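Local coordinates for Dps family protein (Staphylococcus aureus subsp. aureus, PDB 2D5K), which compacts the nucleoid and, as a Dps-type member of the ferritin-like family, probably also binds and oxidises iron inside a hollow twelve-subunit shell, at the interface of chains A and B and the interface of chains A and C. Residues are numbered along the deposited sequence; one frame, centred on the assembly and turned at random. Chains: chain A/B/C, Dps family protein.

Contact 1: the interface of chains A and B. Residues chain A 111, 130, 133-134, 137; chain B 62, 123-124, 127.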
loop_
_atom_site.group_PDB
_atom_site.type_symbol
_atom_site.label_atom_id
_atom_site.label_comp_id
_atom_site.label_asym_id
_atom_site.label_seq_id
_atom_site.Cartn_x
_atom_site.Cartn_y
_atom_site.Cartn_z
ATOM N N GLU A 111 -3.316 6.870 -37.929
ATOM C CA GLU A 111 -4.107 7.996 -38.414
ATOM C C GLU A 111 -5.169 7.476 -39.389
ATOM O O GLU A 111 -6.320 7.912 -39.362
ATOM C CB GLU A 111 -3.203 9.020 -39.110
ATOM C CG GLU A 111 -3.918 10.278 -39.596
ATOM C CD GLU A 111 -4.343 11.210 -38.465
ATOM O OE1 GLU A 111 -4.028 10.920 -37.290
ATOM O OE2 GLU A 111 -4.987 12.244 -38.757
ATOM N N ILE A 130 -6.777 5.933 -30.954
ATOM C CA ILE A 130 -6.377 7.273 -30.525
ATOM C C ILE A 130 -5.510 7.174 -29.278
ATOM O O ILE A 130 -4.502 7.869 -29.155
ATOM C CB ILE A 130 -7.596 8.158 -30.180
ATOM C CG1 ILE A 130 -8.495 8.315 -31.401
ATOM C CG2 ILE A 130 -7.124 9.532 -29.698
ATOM C CD1 ILE A 130 -7.849 9.027 -32.514
ATOM N N GLN A 133 -2.114 5.944 -30.361
ATOM C CA GLN A 133 -1.381 6.984 -31.079
ATOM C C GLN A 133 -0.866 8.039 -30.097
ATOM O O GLN A 133 0.209 8.606 -30.281
ATOM C CB GLN A 133 -2.285 7.641 -32.128
ATOM C CG GLN A 133 -1.546 8.573 -33.089
ATOM C CD GLN A 133 -2.468 9.217 -34.097
ATOM O OE1 GLN A 133 -3.536 9.705 -33.743
ATOM N NE2 GLN A 133 -2.057 9.229 -35.363
ATOM N N THR A 134 -1.642 8.306 -29.052
ATOM C CA THR A 134 -1.228 9.288 -28.056
ATOM C C THR A 134 0.119 8.888 -27.459
ATOM O O THR A 134 1.060 9.681 -27.427
ATOM C CB THR A 134 -2.249 9.387 -26.909
ATOM O OG1 THR A 134 -3.509 9.826 -27.429
ATOM C CG2 THR A 134 -1.765 10.372 -25.853
ATOM N N ASP A 137 3.106 8.713 -30.156
ATOM C CA ASP A 137 3.658 10.022 -30.499
ATOM C C ASP A 137 4.488 10.606 -29.359
ATOM O O ASP A 137 5.500 11.261 -29.596
ATOM C CB ASP A 137 2.547 11.023 -30.847
ATOM C CG ASP A 137 1.844 10.706 -32.158
ATOM O OD1 ASP A 137 2.361 9.892 -32.954
ATOM O OD2 ASP A 137 0.771 11.297 -32.399
ATOM N N ARG B 62 2.288 17.294 -25.628
ATOM C CA ARG B 62 1.598 16.916 -26.855
ATOM C C ARG B 62 2.131 17.855 -27.940
ATOM O O ARG B 62 2.374 17.439 -29.070
ATOM C CB ARG B 62 0.083 17.082 -26.726
ATOM C CG ARG B 62 -0.668 16.890 -28.052
ATOM C CD ARG B 62 -0.329 15.555 -28.715
ATOM N NE ARG B 62 -0.947 15.427 -30.036
ATOM C CZ ARG B 62 -0.653 14.469 -30.912
ATOM N NH1 ARG B 62 0.252 13.544 -30.614
ATOM N NH2 ARG B 62 -1.255 14.442 -32.094
ATOM N N ASP B 123 -6.471 13.870 -33.858
ATOM C CA ASP B 123 -7.399 13.222 -32.953
ATOM C C ASP B 123 -6.861 13.047 -31.541
ATOM O O ASP B 123 -7.637 12.964 -30.589
ATOM C CB ASP B 123 -7.813 11.895 -33.567
ATOM C CG ASP B 123 -8.330 12.069 -34.982
ATOM O OD1 ASP B 123 -9.278 12.857 -35.153
ATOM O OD2 ASP B 123 -7.784 11.440 -35.917
ATOM N N VAL B 124 -5.540 13.000 -31.409
ATOM C CA VAL B 124 -4.923 12.873 -30.095
ATOM C C VAL B 124 -5.162 14.172 -29.324
ATOM O O VAL B 124 -5.658 14.154 -28.198
ATOM C CB VAL B 124 -3.405 12.619 -30.205
ATOM C CG1 VAL B 124 -2.747 12.769 -28.828
ATOM C CG2 VAL B 124 -3.151 11.212 -30.746
ATOM N N ASP B 127 -8.735 14.587 -28.345
ATOM C CA ASP B 127 -9.071 13.759 -27.189
ATOM C C ASP B 127 -8.609 14.418 -25.891
ATOM O O ASP B 127 -9.293 14.342 -24.869
ATOM C CB ASP B 127 -8.427 12.380 -27.341
ATOM C CG ASP B 127 -8.808 11.429 -26.227
ATOM O OD1 ASP B 127 -10.021 11.230 -26.000
ATOM O OD2 ASP B 127 -7.890 10.875 -25.585
HETATM O O HOH W 1 1.075 12.538 -27.875
HETATM O O HOH W 2 -4.500 11.928 -34.730
HETATM O O HOH W 3 -7.604 10.328 -38.486
#
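The guanidinium of B:Arg62 points an edge at A:Asp137 while B:Val124 of its own chain sets CB over the centre of one face. In this Dps, of the ferritin-like family, NH1 reaches the carboxylate oxygen OD2 of A:Asp137 at 2.9 Å in a straight salt bridge (173° at H), taking the lone pair turned away from OD1. The two planes are nearly coplanar, and A:Asp137 CB also lies at the guanidinium edge. Arginine suits the place because its long chain, bent at chi2 (54°), carries a flat donor across the gap and keeps a flat face, poor in hydrogen-bonding groups, against which valine can pack. NH1 also meets water 1, which binds the carbonyl O of A:Thr134.

Helix 123-147 of chain B points its start at the same helix of chain A. B:Val124 is the apolar wedge: its CG2 lies 3.8 Å from A:Thr134 CA and 3.9 Å from A:Gln133 CG. The hydroxyl OG1 of A:Thr134 is tied back to A:Ile130 O at 2.8 Å, so its polarity is met within its own helix. A:Ile130 adds a branched apolar surface, its CG2 3.9 Å from B:Asp127 CB.

At the helix start, water 2 joins the backbone N of B:Asp123 to the amide OE1 of A:Gln133 and the carboxylate OE1 of A:Glu111. A:Gln133 both donates and accepts here: its NE2 holds A:Glu111 OE1 at 3.2 Å, with the acceptor in the amide plane. A:Glu111 OE1 also comes within 4.0 Å of B:Asp123 OD2; the two carboxylates would repel each other if both are ionised, which the amide, the water and the helix start may ease. Water 3 bridges B:Asp123 OD2 to the carbonyl O of A:Glu111.

Contact 2: the interface of chains A and C. Residues chain A 16, 56-57, 60-61, 70-72; chain C 27, 30-31, 49.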
loop_
_atom_site.group_PDB
_atom_site.type_symbol
_atom_site.label_atom_id
_atom_site.label_comp_id
_atom_site.label_asym_id
_atom_site.label_seq_id
_atom_site.Cartn_x
_atom_site.Cartn_y
_atom_site.Cartn_z
ATOM N N VAL A 16 -2.212 -5.654 -33.650
ATOM C CA VAL A 16 -1.909 -6.796 -32.789
ATOM C C VAL A 16 -0.616 -7.418 -33.317
ATOM O O VAL A 16 0.281 -7.774 -32.549
ATOM C CB VAL A 16 -3.039 -7.855 -32.818
ATOM C CG1 VAL A 16 -2.581 -9.132 -32.108
ATOM C CG2 VAL A 16 -4.279 -7.307 -32.130
ATOM N N VAL A 56 -1.601 -5.201 -27.174
ATOM C CA VAL A 56 -1.929 -6.456 -27.826
ATOM C C VAL A 56 -3.197 -7.058 -27.238
ATOM O O VAL A 56 -4.108 -7.435 -27.973
ATOM C CB VAL A 56 -0.770 -7.470 -27.699
ATOM C CG1 VAL A 56 -1.252 -8.873 -28.061
ATOM C CG2 VAL A 56 0.379 -7.053 -28.623
ATOM N N ASP A 57 -3.266 -7.134 -25.915
ATOM C CA ASP A 57 -4.443 -7.711 -25.279
ATOM C C ASP A 57 -5.686 -6.844 -25.480
ATOM O O ASP A 57 -6.768 -7.363 -25.755
ATOM C CB ASP A 57 -4.191 -7.927 -23.788
ATOM C CG ASP A 57 -5.237 -8.821 -23.149
ATOM O OD1 ASP A 57 -5.488 -9.920 -23.692
ATOM O OD2 ASP A 57 -5.801 -8.431 -22.107
ATOM N N ALA A 60 -6.830 -7.024 -29.205
ATOM C CA ALA A 60 -7.269 -8.376 -29.522
ATOM C C ALA A 60 -8.649 -8.640 -28.933
ATOM O O ALA A 60 -9.495 -9.262 -29.576
ATOM C CB ALA A 60 -6.272 -9.394 -28.986
ATOM N N GLU A 61 -8.885 -8.161 -27.715
ATOM C CA GLU A 61 -10.183 -8.385 -27.094
ATOM C C GLU A 61 -11.257 -7.470 -27.677
ATOM O O GLU A 61 -12.449 -7.727 -27.521
ATOM C CB GLU A 61 -10.078 -8.253 -25.569
ATOM C CG GLU A 61 -9.064 -9.246 -24.983
ATOM C CD GLU A 61 -9.273 -9.548 -23.507
ATOM O OE1 GLU A 61 -9.691 -8.643 -22.758
ATOM O OE2 GLU A 61 -8.996 -10.697 -23.098
ATOM N N PRO A 70 -8.861 -12.549 -33.490
ATOM C CA PRO A 70 -7.560 -11.887 -33.321
ATOM C C PRO A 70 -6.447 -12.816 -33.794
ATOM O O PRO A 70 -6.512 -14.020 -33.552
ATOM C CB PRO A 70 -7.464 -11.658 -31.809
ATOM C CG PRO A 70 -8.872 -11.831 -31.303
ATOM C CD PRO A 70 -9.460 -12.881 -32.188
ATOM N N VAL A 71 -5.430 -12.272 -34.457
ATOM C CA VAL A 71 -4.320 -13.102 -34.919
ATOM C C VAL A 71 -3.637 -13.709 -33.696
ATOM O O VAL A 71 -3.060 -12.995 -32.871
ATOM C CB VAL A 71 -3.303 -12.283 -35.752
ATOM C CG1 VAL A 71 -3.916 -11.924 -37.094
ATOM C CG2 VAL A 71 -2.902 -11.022 -35.009
ATOM N N GLY A 72 -3.707 -15.033 -33.586
ATOM C CA GLY A 72 -3.140 -15.711 -32.434
ATOM C C GLY A 72 -1.951 -16.636 -32.620
ATOM O O GLY A 72 -1.770 -17.563 -31.834
ATOM N N HIS C 27 -1.829 -16.488 -25.117
ATOM C CA HIS C 27 -2.682 -15.344 -25.421
ATOM C C HIS C 27 -3.839 -15.867 -26.261
ATOM O O HIS C 27 -4.991 -15.487 -26.062
ATOM C CB HIS C 27 -1.928 -14.275 -26.218
ATOM C CG HIS C 27 -1.241 -13.260 -25.362
ATOM N ND1 HIS C 27 -0.081 -13.531 -24.669
ATOM C CD2 HIS C 27 -1.567 -11.979 -25.066
ATOM C CE1 HIS C 27 0.280 -12.459 -23.984
ATOM N NE2 HIS C 27 -0.605 -11.504 -24.208
ATOM N N HIS C 30 -6.174 -17.578 -24.092
ATOM C CA HIS C 30 -6.758 -16.527 -23.261
ATOM C C HIS C 30 -7.906 -15.847 -24.016
ATOM O O HIS C 30 -8.942 -15.524 -23.436
ATOM C CB HIS C 30 -5.639 -15.525 -22.917
ATOM C CG HIS C 30 -6.104 -14.227 -22.327
ATOM N ND1 HIS C 30 -6.622 -14.123 -21.053
ATOM C CD2 HIS C 30 -6.023 -12.961 -22.803
ATOM C CE1 HIS C 30 -6.833 -12.849 -20.767
ATOM N NE2 HIS C 30 -6.479 -12.124 -21.812
ATOM N N TRP C 31 -7.727 -15.654 -25.321
ATOM C CA TRP C 31 -8.739 -14.992 -26.139
ATOM C C TRP C 31 -9.849 -15.896 -26.650
ATOM O O TRP C 31 -11.020 -15.516 -26.652
ATOM C CB TRP C 31 -8.088 -14.325 -27.362
ATOM C CG TRP C 31 -7.068 -13.274 -27.033
ATOM C CD1 TRP C 31 -7.098 -12.401 -25.985
ATOM C CD2 TRP C 31 -5.883 -12.967 -27.779
ATOM N NE1 TRP C 31 -6.001 -11.570 -26.027
ATOM C CE2 TRP C 31 -5.240 -11.895 -27.119
ATOM C CE3 TRP C 31 -5.302 -13.493 -28.941
ATOM C CZ2 TRP C 31 -4.041 -11.337 -27.582
ATOM C CZ3 TRP C 31 -4.106 -12.938 -29.404
ATOM C CH2 TRP C 31 -3.491 -11.871 -28.720
ATOM N N TYR C 49 0.830 -16.612 -19.061
ATOM C CA TYR C 49 1.719 -15.929 -19.984
ATOM C C TYR C 49 2.534 -14.847 -19.285
ATOM O O TYR C 49 3.634 -14.532 -19.724
ATOM C CB TYR C 49 1.005 -15.402 -21.253
ATOM C CG TYR C 49 -0.098 -14.361 -21.132
ATOM C CD1 TYR C 49 0.137 -13.098 -20.578
ATOM C CD2 TYR C 49 -1.355 -14.611 -21.682
ATOM C CE1 TYR C 49 -0.867 -12.107 -20.588
ATOM C CE2 TYR C 49 -2.354 -13.639 -21.695
ATOM C CZ TYR C 49 -2.108 -12.393 -21.151
ATOM O OH TYR C 49 -3.112 -11.446 -21.183
HETATM O O HOH W 4 -7.085 -9.651 -20.306
#
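A:Asp57 and C:Trp31 make the main polar contact of this Dps ferroxidase-type site. The indole NE1 gives a hydrogen bond to carboxylate oxygen OD1 at 2.9 Å (161° at H), arriving nearly along the C-O axis with the ring and carboxylate planes 17° apart. The side chain of A:Asp57, CG anti to the backbone N (chi1 -166°), also brings OD1 to the imidazole edge of C:His30, whose NE2 makes a weak, bent bond to it at 3.1 Å. A:Glu61 OE2 stands above the imidazole plane beside C:His30 NE2, 3.2 Å away, badly placed for an in-plane N-H. Carboxylates and histidine suit a metal centre, and A:Asp57, A:Glu61 and C:His30 are conserved ferroxidase ligands of the family. Water 4 links A:Asp57 OD2, at 2.5 Å, to C:His30 NE2, at 3.0 Å.

Packing centres on the indole, sandwiched across its faces. The methyl CB of A:Ala60 makes a CH-pi contact over the six-membered ring of C:Trp31, for which a small side chain leaves room; C:His27 O lies over the opposite face. A:Val56 CG1 meets the ring edge, 3.8 Å from C:Trp31 CZ2, and A:Pro70 CB touches near CE3. Behind, C:Tyr49 lays its ring against C:His27 and its OH over a face of C:His30.

Helix 38-65 of chain A and the loop at A:Pro70 thus receive the end of helix 5-32 of chain C, in a two-fold interface that repeats the site with the chains exchanged.

About 23 Å separates the C-alpha centres of contact 1 and contact 2, which lie on different sides of chain A's four-helix bundle. Chain A enters contact 1 through helices 92-120 and 123-147, and contact 2 mainly through helix 38-65. That last helix still serves both: B:Arg62 acts from it in contact 1, while A:Glu61, from the neighbouring position, acts in contact 2. Each subunit can therefore play every role in turn. Contact 2 builds two-fold dimers, and contact 1, which is not an exact two-fold, probably joins them around three-fold axes to close the dodecameric shell.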